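Serine-rich Repeat Adhesion Glycoprotein (Srr1) (Streptococcus agalactiae, PDB 4MBO) binds fibrinogen as a serine-rich repeat glycoprotein, probably serving as a streptococcal surface adhesin that attaches to host tissue. Local coordinates at residues K11-E16 / F49-V54; D81-D84 / Q88-A91; V230-T235 / I269-K274. All blocks are in the same frame, centred on the assembly; numbering follows the deposited sequence. Where two conformers were deposited one is given.

Contact 1. Residues K11-E16 / F49-V54; sequences KDVSSE and FSIASV
Ile51 and Val13 meet tip to tip at one end of the Ig-like β-sandwich of this domain. Ile51 lies on strand 43-51 of one sheet, whereas the loop holding Val13 is hydrogen-bonded through its backbone to Val59 of strand 59-64, in the other sheet, so the pair bridges the two layers. The Ile51 side chain can be followed outward. CB points at the 11-16 loop, and its branch CG2 turns back to its own segment, 3.8 Å from Val54 CG1. On the other branch, Ile51 CG1 comes within 4.4 Å of Glu16 O. An extended chain (chi1 -173°, chi2 163°) then carries CD1 to Val13, where it sits 3.4 Å from Val13 CG2 and 4.1 Å from Val13 CG1. The first distance is shorter than normal carbon-carbon contact, evidence of tight local packing. Trp106 of strand 101-106 touches both Val13 and Ile51.

At the exposed border the link is indirect: one water donates to both Glu16 OE1 and Ser53 O, joining loop to loop. The backbone around Val13 is shaped by an Asx turn; Asp12 OD2 is hydrogen-bonded to Thr61 OG1 and Ser14 OG to Thr61 N. Asp12 OD1 grips twice: Ser14 OG donates to the syn lone pair of Asp12 OD1 at 2.7 Å, and Ser14 N approaches Asp12 OD1 nearly along its C-O axis.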
loop_
_atom_site.group_PDB
_atom_site.type_symbol
_atom_site.label_atom_id
_atom_site.label_comp_id
_atom_site.label_asym_id
_atom_site.label_seq_id
_atom_site.Cartn_x
_atom_site.Cartn_y
_atom_site.Cartn_z
ATOM N N LYS A 11 -21.705 24.771 -9.780
ATOM C CA LYS A 11 -22.296 23.467 -9.439
ATOM C C LYS A 11 -21.705 22.694 -8.245
ATOM O O LYS A 11 -22.236 21.609 -7.951
ATOM C CB LYS A 11 -22.340 22.558 -10.665
ATOM C CG LYS A 11 -23.250 23.063 -11.760
ATOM C CD LYS A 11 -22.702 22.687 -13.122
ATOM C CE LYS A 11 -23.800 22.694 -14.172
ATOM N NZ LYS A 11 -24.655 23.911 -14.215
ATOM N N ASP A 12 -20.617 23.198 -7.615
ATOM C CA ASP A 12 -20.095 22.594 -6.365
ATOM C C ASP A 12 -20.904 23.219 -5.217
ATOM O O ASP A 12 -20.769 24.421 -4.919
ATOM C CB ASP A 12 -18.572 22.769 -6.135
ATOM C CG ASP A 12 -18.088 22.071 -4.817
ATOM O OD1 ASP A 12 -18.768 22.237 -3.800
ATOM O OD2 ASP A 12 -17.064 21.338 -4.782
ATOM N N VAL A 13 -21.726 22.384 -4.586
ATOM C CA VAL A 13 -22.642 22.781 -3.504
ATOM C C VAL A 13 -22.085 22.628 -2.066
ATOM O O VAL A 13 -22.844 22.770 -1.097
ATOM C CB VAL A 13 -23.998 22.007 -3.632
ATOM C CG1 VAL A 13 -23.856 20.483 -3.414
ATOM C CG2 VAL A 13 -25.030 22.582 -2.685
ATOM N N SER A 14 -20.769 22.403 -1.920
ATOM C CA SER A 14 -20.164 22.214 -0.596
ATOM C C SER A 14 -20.421 23.385 0.339
ATOM O O SER A 14 -20.465 23.204 1.575
ATOM C CB SER A 14 -18.641 22.055 -0.696
ATOM O OG SER A 14 -18.227 20.948 -1.488
ATOM N N SER A 15 -20.521 24.591 -0.242
ATOM C CA SER A 15 -20.745 25.811 0.553
ATOM C C SER A 15 -22.184 25.963 1.084
ATOM O O SER A 15 -22.429 26.851 1.922
ATOM C CB SER A 15 -20.336 27.065 -0.242
ATOM O OG SER A 15 -21.170 27.250 -1.373
ATOM N N GLU A 16 -23.113 25.109 0.619
ATOM C CA GLU A 16 -24.561 25.165 1.007
ATOM C C GLU A 16 -24.983 24.046 1.992
ATOM O O GLU A 16 -26.152 23.955 2.435
ATOM C CB GLU A 16 -25.432 25.043 -0.246
ATOM C CG GLU A 16 -26.926 25.191 -0.013
ATOM C CD GLU A 16 -27.753 25.100 -1.292
ATOM O OE1 GLU A 16 -27.181 24.850 -2.380
ATOM O OE2 GLU A 16 -28.990 25.283 -1.200
ATOM N N PHE A 49 -24.022 15.722 7.095
ATOM C CA PHE A 49 -24.622 17.036 6.867
ATOM C C PHE A 49 -26.070 16.871 6.397
ATOM O O PHE A 49 -26.531 15.747 6.149
ATOM C CB PHE A 49 -23.832 17.837 5.794
ATOM C CG PHE A 49 -23.768 17.168 4.455
ATOM C CD1 PHE A 49 -24.768 17.344 3.502
ATOM C CD2 PHE A 49 -22.685 16.349 4.135
ATOM C CE1 PHE A 49 -24.711 16.719 2.269
ATOM C CE2 PHE A 49 -22.640 15.706 2.910
ATOM C CZ PHE A 49 -23.639 15.897 1.975
ATOM N N SER A 50 -26.772 17.994 6.319
ATOM C CA SER A 50 -28.073 18.084 5.723
ATOM C C SER A 50 -28.017 19.075 4.569
ATOM O O SER A 50 -27.187 19.993 4.561
ATOM C CB SER A 50 -29.107 18.597 6.725
ATOM O OG SER A 50 -29.318 17.642 7.728
ATOM N N ILE A 51 -28.922 18.908 3.603
ATOM C CA ILE A 51 -29.024 19.847 2.480
ATOM C C ILE A 51 -30.505 19.893 2.042
ATOM O O ILE A 51 -31.158 18.843 1.892
ATOM C CB ILE A 51 -28.025 19.504 1.336
ATOM C CG1 ILE A 51 -28.051 20.599 0.276
ATOM C CG2 ILE A 51 -28.298 18.139 0.707
ATOM C CD1 ILE A 51 -26.858 20.563 -0.646
ATOM N N ALA A 52 -31.059 21.094 1.913
ATOM C CA ALA A 52 -32.489 21.240 1.577
ATOM C C ALA A 52 -32.877 20.602 0.251
ATOM O O ALA A 52 -33.901 19.912 0.147
ATOM C CB ALA A 52 -32.869 22.710 1.585
ATOM N N SER A 53 -32.095 20.866 -0.775
ATOM C CA SER A 53 -32.357 20.277 -2.064
ATOM C C SER A 53 -31.123 20.371 -2.926
ATOM O O SER A 53 -30.257 21.210 -2.694
ATOM C CB SER A 53 -33.542 20.955 -2.754
ATOM O OG SER A 53 -33.173 22.204 -3.295
ATOM N N VAL A 54 -31.046 19.487 -3.910
ATOM C CA VAL A 54 -29.943 19.444 -4.841
ATOM C C VAL A 54 -30.436 19.187 -6.262
ATOM O O VAL A 54 -31.593 18.830 -6.462
ATOM C CB VAL A 54 -28.955 18.314 -4.484
ATOM C CG1 VAL A 54 -28.482 18.466 -3.044
ATOM C CG2 VAL A 54 -29.588 16.937 -4.709
HETATM O O HOH W 1 -28.149 22.528 -3.816
#

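Contact 2. Residues D81-D84 / Q88-A91; sequences DIMD and QLLA
Ile82 is held to the opposite segment by three backbone bonds. Its N donates to Ala91 O at 2.9 Å with an almost straight N-H...O angle of 176°. Its carbonyl oxygen accepts two donors, Leu90 N at 2.7 Å and Ala91 N at 3.3 Å, both in the carbonyl plane. Further along, Asp84 N donates to Gln88 O, while Gln88 N returns a bond to Asp84 OD1, meeting it on the syn side but 31° out of the carboxylate plane.

Apolar atoms fill in around these bonds. The bent chain of Met83 crosses Leu89 obliquely, with Met83 SD 4.0 Å from Leu89 CG. Asp81 lies across Leu89 at about a right angle, Asp81 CB 3.8 Å from Leu89 CG. Leu90 CD1 instead lies against Asp84 CB, 3.8 Å away.

The two segments form a β-hairpin at the edge of one sheet of the Ig-like domain, and Leu90 and Ala91 together facing Ile82 make a classic β bulge. The evidence is the shift of register by one residue between Ile82-Ala91 and Met83-Leu89, together with the near-helical psi of -40° at Leu90.

Outside the pair, Thr86 in the connecting turn hydrogen-bonds to both Asp84 OD1 and Gln88 OE1, and Tyr109 OH reaches Asp84 OD2; the acid is therefore fixed through both oxygens. Thr107 pairs with the backbone of Leu90, and Trp106 and Ile116 pack against the Leu90 side chain.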
loop_
_atom_site.group_PDB
_atom_site.type_symbol
_atom_site.label_atom_id
_atom_site.label_comp_id
_atom_site.label_asym_id
_atom_site.label_seq_id
_atom_site.Cartn_x
_atom_site.Cartn_y
_atom_site.Cartn_z
ATOM N N ASP A 81 -21.251 4.447 -2.158
ATOM C CA ASP A 81 -22.379 5.278 -2.453
ATOM C C ASP A 81 -22.966 5.819 -1.147
ATOM O O ASP A 81 -22.829 5.210 -0.061
ATOM C CB ASP A 81 -23.496 4.466 -3.141
ATOM C CG ASP A 81 -23.072 3.859 -4.481
ATOM O OD1 ASP A 81 -22.180 4.425 -5.170
ATOM O OD2 ASP A 81 -23.687 2.822 -4.853
ATOM N N ILE A 82 -23.648 6.938 -1.272
ATOM C CA ILE A 82 -24.412 7.498 -0.172
ATOM C C ILE A 82 -25.873 7.147 -0.438
ATOM O O ILE A 82 -26.402 7.482 -1.493
ATOM C CB ILE A 82 -24.231 8.997 -0.069
ATOM C CG1 ILE A 82 -22.758 9.348 0.140
ATOM C CG2 ILE A 82 -25.052 9.537 1.097
ATOM C CD1 ILE A 82 -22.507 10.826 0.352
ATOM N N MET A 83 -26.529 6.472 0.524
ATOM C CA MET A 83 -27.881 6.029 0.395
ATOM C C MET A 83 -28.779 6.738 1.390
ATOM O O MET A 83 -28.301 7.201 2.429
ATOM C CB MET A 83 -27.967 4.528 0.756
ATOM C CG MET A 83 -26.837 3.701 0.190
ATOM S SD MET A 83 -26.988 3.531 -1.588
ATOM C CE MET A 83 -28.067 2.099 -1.640
ATOM N N ASP A 84 -30.070 6.804 1.080
ATOM C CA ASP A 84 -31.024 7.353 2.030
ATOM C C ASP A 84 -31.685 6.199 2.808
ATOM O O ASP A 84 -31.311 5.022 2.653
ATOM C CB ASP A 84 -32.044 8.313 1.395
ATOM C CG ASP A 84 -33.136 7.622 0.607
ATOM O OD1 ASP A 84 -33.119 6.378 0.450
ATOM O OD2 ASP A 84 -34.038 8.363 0.144
ATOM N N GLN A 88 -32.282 3.865 -1.326
ATOM C CA GLN A 88 -32.042 4.422 -2.673
ATOM C C GLN A 88 -30.782 5.302 -2.726
ATOM O O GLN A 88 -30.362 5.860 -1.729
ATOM C CB GLN A 88 -33.272 5.159 -3.154
ATOM C CG GLN A 88 -34.393 4.201 -3.573
ATOM C CD GLN A 88 -35.700 4.917 -3.785
ATOM O OE1 GLN A 88 -36.461 5.133 -2.843
ATOM N NE2 GLN A 88 -35.989 5.255 -5.034
ATOM N N LEU A 89 -30.186 5.417 -3.912
ATOM C CA LEU A 89 -28.885 6.081 -4.046
ATOM C C LEU A 89 -28.992 7.610 -4.163
ATOM O O LEU A 89 -29.654 8.124 -5.063
ATOM C CB LEU A 89 -28.129 5.468 -5.245
ATOM C CG LEU A 89 -26.619 5.328 -5.093
ATOM C CD1 LEU A 89 -26.026 4.426 -6.179
ATOM C CD2 LEU A 89 -25.959 6.676 -5.090
ATOM N N LEU A 90 -28.369 8.317 -3.208
ATOM C CA LEU A 90 -28.341 9.789 -3.202
ATOM C C LEU A 90 -27.155 10.344 -3.994
ATOM O O LEU A 90 -27.275 11.342 -4.676
ATOM C CB LEU A 90 -28.249 10.332 -1.772
ATOM C CG LEU A 90 -29.469 10.127 -0.881
ATOM C CD1 LEU A 90 -29.089 10.570 0.526
ATOM C CD2 LEU A 90 -30.690 10.859 -1.394
ATOM N N ALA A 91 -26.013 9.702 -3.873
ATOM C CA ALA A 91 -24.812 10.204 -4.548
ATOM C C ALA A 91 -23.775 9.141 -4.713
ATOM O O ALA A 91 -23.680 8.218 -3.892
ATOM C CB ALA A 91 -24.219 11.348 -3.730
#

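Contact 3. Residues V230-T235 / I269-K274; sequences VKILKT and ITIDWK
Ile269 opens the facing of two β-strands from different sheets, 229-235 and 269-272, across the interior of a β-sandwich in the C-terminal adhesin domain. Val230 CA lies 9.5 Å from Ile269 CA, and Ile232 CA 10.0 Å from Ile271 CA, which places the link in the side chains. Ile269 and Val230 slide past each other in opposite directions, Ile269 CD1 lying 4.2 Å from Val230 CG2.

Two residues on, Ile271 reaches tip to tip toward Ile232, the two CD1 atoms 4.1 Å apart. The other branch of Ile271, CG2, lies 3.8 Å above the plane of the Trp273 ring, offset toward its rim.

The bond to Trp273 CB is not aimed at segment 230-235, but with CG anti to the carbonyl carbon (chi1 -63°) the six-membered ring reaches Ile232. Ile232 CG2 meets that ring at its edge, in plane, 3.9 Å from Trp273 CH2. Tyr284 stacks on the indole, and Trp273 NE1 is hydrogen-bonded to Thr211 OG1, which together would limit the rotation of the ring.

Around Trp273 runs an Asx turn: Lys274 N donates to Asp272 OD1 at 2.8 Å, approaching from above the carboxylate plane.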
loop_
_atom_site.group_PDB
_atom_site.type_symbol
_atom_site.label_atom_id
_atom_site.label_comp_id
_atom_site.label_asym_id
_atom_site.label_seq_id
_atom_site.Cartn_x
_atom_site.Cartn_y
_atom_site.Cartn_z
ATOM N N VAL A 230 7.868 -11.369 -13.502
ATOM C CA VAL A 230 8.999 -11.074 -12.627
ATOM C C VAL A 230 9.910 -10.032 -13.244
ATOM O O VAL A 230 10.300 -10.154 -14.401
ATOM C CB VAL A 230 9.857 -12.347 -12.386
ATOM C CG1 VAL A 230 11.039 -12.054 -11.473
ATOM C CG2 VAL A 230 9.017 -13.468 -11.800
ATOM N N LYS A 231 10.241 -9.020 -12.450
ATOM C CA LYS A 231 11.149 -7.948 -12.861
ATOM C C LYS A 231 12.137 -7.786 -11.722
ATOM O O LYS A 231 11.765 -7.819 -10.548
ATOM C CB LYS A 231 10.398 -6.616 -13.113
ATOM C CG LYS A 231 11.294 -5.454 -13.538
ATOM C CD LYS A 231 10.531 -4.224 -14.084
ATOM C CE LYS A 231 9.640 -3.580 -13.038
ATOM N NZ LYS A 231 8.987 -2.314 -13.542
ATOM N N ILE A 232 13.420 -7.632 -12.071
ATOM C CA ILE A 232 14.499 -7.455 -11.096
ATOM C C ILE A 232 15.228 -6.143 -11.379
ATOM O O ILE A 232 15.694 -5.894 -12.501
ATOM C CB ILE A 232 15.499 -8.636 -11.119
ATOM C CG1 ILE A 232 14.742 -9.951 -11.075
ATOM C CG2 ILE A 232 16.534 -8.489 -10.017
ATOM C CD1 ILE A 232 15.611 -11.180 -11.153
ATOM N N LEU A 233 15.302 -5.305 -10.356
ATOM C CA LEU A 233 15.957 -4.018 -10.427
ATOM C C LEU A 233 17.116 -3.935 -9.461
ATOM O O LEU A 233 17.118 -4.590 -8.427
ATOM C CB LEU A 233 14.959 -2.878 -10.096
ATOM C CG LEU A 233 13.668 -2.888 -10.869
ATOM C CD1 LEU A 233 12.741 -1.810 -10.343
ATOM C CD2 LEU A 233 13.892 -2.712 -12.354
ATOM N N LYS A 234 18.140 -3.157 -9.831
ATOM C CA LYS A 234 19.319 -2.943 -8.976
ATOM C C LYS A 234 19.406 -1.456 -8.613
ATOM O O LYS A 234 19.238 -0.575 -9.480
ATOM C CB LYS A 234 20.613 -3.386 -9.682
ATOM C CG LYS A 234 21.883 -3.190 -8.866
ATOM C CD LYS A 234 23.100 -3.677 -9.642
ATOM C CE LYS A 234 24.403 -3.240 -9.002
ATOM N NZ LYS A 234 24.570 -1.769 -9.064
ATOM N N THR A 235 19.691 -1.184 -7.338
ATOM C CA THR A 235 19.814 0.191 -6.831
ATOM C C THR A 235 20.631 0.217 -5.518
ATOM O O THR A 235 20.845 -0.818 -4.886
ATOM C CB THR A 235 18.404 0.816 -6.561
ATOM O OG1 THR A 235 18.506 2.235 -6.421
ATOM C CG2 THR A 235 17.777 0.194 -5.344
ATOM N N ILE A 269 9.985 -19.781 -6.811
ATOM C CA ILE A 269 10.823 -19.059 -7.779
ATOM C C ILE A 269 12.203 -18.988 -7.114
ATOM O O ILE A 269 12.326 -18.594 -5.939
ATOM C CB ILE A 269 10.281 -17.649 -8.049
ATOM C CG1 ILE A 269 9.031 -17.753 -8.913
ATOM C CG2 ILE A 269 11.326 -16.749 -8.707
ATOM C CD1 ILE A 269 8.239 -16.466 -9.000
ATOM N N THR A 270 13.245 -19.405 -7.841
ATOM C CA THR A 270 14.589 -19.440 -7.319
ATOM C C THR A 270 15.507 -18.616 -8.209
ATOM O O THR A 270 15.641 -18.870 -9.404
ATOM C CB THR A 270 15.137 -20.895 -7.291
ATOM O OG1 THR A 270 14.277 -21.715 -6.470
ATOM C CG2 THR A 270 16.534 -20.930 -6.712
ATOM N N ILE A 271 16.114 -17.594 -7.614
ATOM C CA ILE A 271 17.043 -16.686 -8.275
ATOM C C ILE A 271 18.437 -16.882 -7.723
ATOM O O ILE A 271 18.661 -16.664 -6.539
ATOM C CB ILE A 271 16.657 -15.210 -8.035
ATOM C CG1 ILE A 271 15.258 -14.959 -8.586
ATOM C CG2 ILE A 271 17.648 -14.293 -8.725
ATOM C CD1 ILE A 271 14.586 -13.704 -8.023
ATOM N N ASP A 272 19.379 -17.269 -8.591
ATOM C CA ASP A 272 20.803 -17.409 -8.239
ATOM C C ASP A 272 21.455 -16.034 -8.465
ATOM O O ASP A 272 21.426 -15.514 -9.587
ATOM C CB ASP A 272 21.428 -18.422 -9.198
ATOM C CG ASP A 272 22.890 -18.717 -8.938
ATOM O OD1 ASP A 272 23.568 -18.070 -8.105
ATOM O OD2 ASP A 272 23.390 -19.644 -9.669
ATOM N N TRP A 273 21.995 -15.439 -7.407
ATOM C CA TRP A 273 22.665 -14.136 -7.533
ATOM C C TRP A 273 24.066 -14.233 -8.144
ATOM O O TRP A 273 24.715 -13.214 -8.366
ATOM C CB TRP A 273 22.650 -13.372 -6.229
ATOM C CG TRP A 273 21.260 -13.039 -5.783
ATOM C CD1 TRP A 273 20.638 -13.513 -4.668
ATOM C CD2 TRP A 273 20.326 -12.144 -6.421
ATOM N NE1 TRP A 273 19.382 -12.965 -4.563
ATOM C CE2 TRP A 273 19.147 -12.171 -5.662
ATOM C CE3 TRP A 273 20.353 -11.377 -7.590
ATOM C CZ2 TRP A 273 18.013 -11.426 -6.006
ATOM C CZ3 TRP A 273 19.206 -10.645 -7.942
ATOM C CH2 TRP A 273 18.073 -10.672 -7.145
ATOM N N LYS A 274 24.512 -15.456 -8.376
ATOM C CA LYS A 274 25.770 -15.712 -9.125
ATOM C C LYS A 274 27.020 -15.224 -8.424
ATOM O O LYS A 274 28.064 -14.971 -9.081
ATOM C CB LYS A 274 25.719 -15.103 -10.515
ATOM C CG LYS A 274 24.507 -15.455 -11.338
ATOM C CD LYS A 274 24.659 -14.870 -12.726
ATOM C CE LYS A 274 23.366 -14.874 -13.507
ATOM N NZ LYS A 274 22.720 -16.209 -13.661
#

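From the N terminus, the chain first closes a loop at contact 1, where residues 11-16 meet 49-54 after 32 intervening residues, and the two sheets of the Ig-like domain are joined at one end. Contact 2 opens only afterwards and closes at once, its segments separated by only three residues at an edge of one of those sheets. Their centres lie about 15 Å apart and their nearest atoms about 5 Å, so the two contacts do not touch, yet Trp106 touches side chains of both. Contact 3 closes a 33-residue excursion much later, between the sheets of the C-terminal adhesin domain, with its centre about 54 Å from that of contact 1. All three run in series, so none nests or crosses.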